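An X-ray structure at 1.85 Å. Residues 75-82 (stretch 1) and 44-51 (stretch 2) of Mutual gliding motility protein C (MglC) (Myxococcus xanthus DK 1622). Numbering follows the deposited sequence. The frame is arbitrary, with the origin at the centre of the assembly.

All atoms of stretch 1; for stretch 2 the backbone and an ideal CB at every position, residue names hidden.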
# COMPACT_ATOMS: atom_id res chain seq x y z
N ASN A 75 -2.25 0.86 -5.72
CA ASN A 75 -3.68 0.56 -5.97
C ASN A 75 -4.23 1.51 -7.03
O ASN A 75 -3.82 2.68 -7.08
CB ASN A 75 -4.50 0.64 -4.69
CG ASN A 75 -4.03 -0.32 -3.62
OD1 ASN A 75 -3.39 -1.33 -3.92
ND2 ASN A 75 -4.36 -0.03 -2.37
N SER A 76 -5.14 0.99 -7.85
CA SER A 76 -5.97 1.76 -8.81
C SER A 76 -7.42 1.73 -8.32
O SER A 76 -7.67 1.16 -7.24
CB SER A 76 -5.83 1.20 -10.20
OG SER A 76 -6.35 -0.12 -10.25
N GLU A 77 -8.33 2.32 -9.09
CA GLU A 77 -9.79 2.27 -8.81
C GLU A 77 -10.24 0.80 -8.78
O GLU A 77 -11.04 0.47 -7.89
CB GLU A 77 -10.56 3.09 -9.85
CG GLU A 77 -10.34 4.58 -9.71
CD GLU A 77 -11.07 5.46 -10.71
OE1 GLU A 77 -11.94 4.93 -11.44
OE2 GLU A 77 -10.77 6.67 -10.77
N LYS A 78 -9.73 -0.05 -9.67
CA LYS A 78 -10.27 -1.43 -9.89
C LYS A 78 -9.35 -2.51 -9.31
O LYS A 78 -9.84 -3.65 -9.13
CB LYS A 78 -10.48 -1.68 -11.39
CG LYS A 78 -11.49 -0.76 -12.06
CD LYS A 78 -11.76 -1.13 -13.50
CE LYS A 78 -12.64 -0.12 -14.22
NZ LYS A 78 -12.63 -0.34 -15.68
N VAL A 79 -8.09 -2.22 -9.02
CA VAL A 79 -7.09 -3.26 -8.64
C VAL A 79 -6.33 -2.80 -7.40
O VAL A 79 -5.88 -1.64 -7.38
CB VAL A 79 -6.11 -3.59 -9.78
CG1 VAL A 79 -5.10 -4.65 -9.36
CG2 VAL A 79 -6.84 -4.01 -11.04
N LEU A 80 -6.18 -3.71 -6.44
CA LEU A 80 -5.34 -3.53 -5.23
C LEU A 80 -4.17 -4.50 -5.34
O LEU A 80 -4.36 -5.62 -5.87
CB LEU A 80 -6.16 -3.80 -3.98
CG LEU A 80 -7.56 -3.18 -3.95
CD1 LEU A 80 -8.29 -3.57 -2.68
CD2 LEU A 80 -7.49 -1.67 -4.08
N THR A 81 -2.99 -4.09 -4.87
CA THR A 81 -1.79 -4.96 -4.83
C THR A 81 -1.21 -4.95 -3.42
O THR A 81 -1.39 -3.94 -2.70
CB THR A 81 -0.75 -4.58 -5.89
OG1 THR A 81 -0.22 -3.29 -5.57
CG2 THR A 81 -1.33 -4.59 -7.29
N VAL A 82 -0.56 -6.05 -3.07
CA VAL A 82 0.25 -6.23 -1.83
C VAL A 82 1.54 -6.89 -2.27
O VAL A 82 1.50 -7.88 -2.99
CB VAL A 82 -0.47 -7.10 -0.79
CG1 VAL A 82 0.25 -7.05 0.54
CG2 VAL A 82 -1.93 -6.73 -0.63
N UNK A 44 -12.07 -8.00 -16.83
CA UNK A 44 -11.24 -7.51 -17.96
C UNK A 44 -10.79 -6.07 -17.68
O UNK A 44 -9.61 -5.78 -17.95
CB UNK A 44 -12.01 -7.58 -19.28
N UNK A 45 -11.67 -5.23 -17.14
CA UNK A 45 -11.34 -3.85 -16.72
C UNK A 45 -10.22 -3.85 -15.70
O UNK A 45 -9.32 -2.99 -15.83
CB UNK A 45 -12.57 -3.15 -16.14
N UNK A 46 -10.25 -4.78 -14.75
CA UNK A 46 -9.21 -4.98 -13.71
C UNK A 46 -7.89 -5.41 -14.36
O UNK A 46 -6.85 -4.87 -13.99
CB UNK A 46 -9.66 -6.03 -12.69
N UNK A 47 -7.93 -6.36 -15.31
CA UNK A 47 -6.71 -6.85 -16.01
C UNK A 47 -6.02 -5.68 -16.73
O UNK A 47 -4.79 -5.62 -16.71
CB UNK A 47 -7.06 -7.95 -17.01
N UNK A 48 -6.80 -4.79 -17.35
CA UNK A 48 -6.29 -3.58 -18.04
C UNK A 48 -5.53 -2.71 -17.02
O UNK A 48 -4.37 -2.36 -17.30
CB UNK A 48 -7.43 -2.79 -18.68
N UNK A 49 -6.14 -2.40 -15.88
CA UNK A 49 -5.51 -1.54 -14.84
C UNK A 49 -4.29 -2.25 -14.26
O UNK A 49 -3.26 -1.57 -14.06
CB UNK A 49 -6.50 -1.20 -13.72
N UNK A 50 -4.36 -3.57 -14.03
CA UNK A 50 -3.21 -4.35 -13.50
C UNK A 50 -2.01 -4.21 -14.45
O UNK A 50 -0.90 -3.91 -13.98
CB UNK A 50 -3.58 -5.82 -13.33
N UNK A 51 -2.22 -4.40 -15.75
CA UNK A 51 -1.19 -4.20 -16.80
C UNK A 51 -0.60 -2.80 -16.66
O UNK A 51 0.62 -2.66 -16.72
CB UNK A 51 -1.78 -4.39 -18.20

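Stretch 2 is a single helical run, and it passes strand 79-82 with 8.8 Å between the axes at closest approach and 49° between their N-to-C directions. Stretch 1 offers it a hydroxyl and a backbone NH at the turn before the strand, the long arm of Lys78, and the methyls of Val79.

Position 44 has nothing of stretch 1 within 5.5 Å of its ideal CB, so many helix-compatible residues would suit it; it is Asn44.

At position 45 the backbone angles (-57/-42) are ordinary for a helix and demand no special residue. The space does: an ideal CB, though it points sideways, would sit 2.8 Å from Lys78 NZ, a clash with the lysine as it lies here. A residue without a side chain fits, and the residue is Gly45. The extended lysine runs over the bare backbone, its CD 3.8 Å from Gly45 C. One water joins the two, donating to Gly45 O at 2.7 Å and accepting from Lys78 NZ at 2.9 Å.

Position 46 lies where the backbones come nearest, its CA 5.3 Å from that of Lys78. Its CB points sideways, 3.8 Å from Val79 CG2 and 4.3 Å from Lys78 O, so a small, apolar side chain is a natural choice. Ala46 fills the place: its CB packs against Val79 CG2 at 3.8 Å, and Val79 CG2 also lies 3.1 Å from Ala46 O.

Positions 47 and 48 point away and sideways, respectively, and neither CB comes within 5.5 Å of stretch 1. The contact therefore sets little restriction on them; they are Trp47 and Val48.

Position 49 points toward stretch 1, with its ideal CB 3.6 Å from Ser76 OG and 3.9 Å from Val79 CG2. The hydroxyl and the NH of Lys78 call for an acceptor, and the nearby lysine favours a negative charge. Asp, Glu, Asn or Gln could be considered from this view. Glu49 is found, with chi1 m and chi2 t. Its OE1 accepts from Ser76 OG at 2.6 Å and from Lys78 N at 3.0 Å, so one carboxylate oxygen ties down the turn. Ser76 OG also accepts from Val79 N at 3.0 Å, linking the carboxylate to the start of the strand. Lys78 NZ is 4.5 Å from Glu49 OE2, beyond a salt bridge but close enough for the opposite charges to favour each other.

Position 50 points sideways, its CB 4.4 Å from Val79 CG2, and the strand continues beyond with Thr81. A large side chain with apolar surface, aromatic or aliphatic, could use that space. Tyr50, with chi1 t, carries its ring along the strand: CB lies 4.3 Å from Val79 CG2, and CE1 reaches Thr81 CG2 at 4.5 Å, both Val79 and Thr81 meeting the ring obliquely.

Position 51 is again out of reach, and many residues would do; it is Ala51.

Stretch 2 44-51: NGAWVEYA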
# COMPACT_ATOMS: atom_id res chain seq x y z
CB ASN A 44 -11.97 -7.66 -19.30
CG ASN A 44 -12.07 -9.12 -19.70
OD1 ASN A 44 -13.16 -9.61 -19.99
ND2 ASN A 44 -10.95 -9.83 -19.66
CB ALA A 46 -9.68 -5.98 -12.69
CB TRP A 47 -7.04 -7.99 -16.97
CG TRP A 47 -7.34 -9.28 -16.27
CD1 TRP A 47 -8.52 -9.95 -16.23
CD2 TRP A 47 -6.42 -10.04 -15.46
NE1 TRP A 47 -8.41 -11.08 -15.46
CE2 TRP A 47 -7.13 -11.16 -14.98
CE3 TRP A 47 -5.07 -9.88 -15.11
CZ2 TRP A 47 -6.53 -12.12 -14.16
CZ3 TRP A 47 -4.49 -10.83 -14.30
CH2 TRP A 47 -5.21 -11.93 -13.84
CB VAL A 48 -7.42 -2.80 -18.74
CG1 VAL A 48 -7.01 -1.39 -19.13
CG2 VAL A 48 -7.93 -3.56 -19.95
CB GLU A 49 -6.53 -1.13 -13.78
CG GLU A 49 -7.58 -0.19 -14.33
CD GLU A 49 -8.30 0.66 -13.31
OE1 GLU A 49 -8.08 0.45 -12.11
OE2 GLU A 49 -9.08 1.54 -13.73
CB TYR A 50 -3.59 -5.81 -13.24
CG TYR A 50 -2.49 -6.63 -12.60
CD1 TYR A 50 -1.60 -6.06 -11.70
CD2 TYR A 50 -2.35 -7.97 -12.90
CE1 TYR A 50 -0.59 -6.81 -11.12
CE2 TYR A 50 -1.35 -8.74 -12.32
CZ TYR A 50 -0.46 -8.15 -11.43
OH TYR A 50 0.53 -8.89 -10.86
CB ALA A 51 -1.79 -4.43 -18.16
O HOH W 1 -10.12 -0.81 -17.12
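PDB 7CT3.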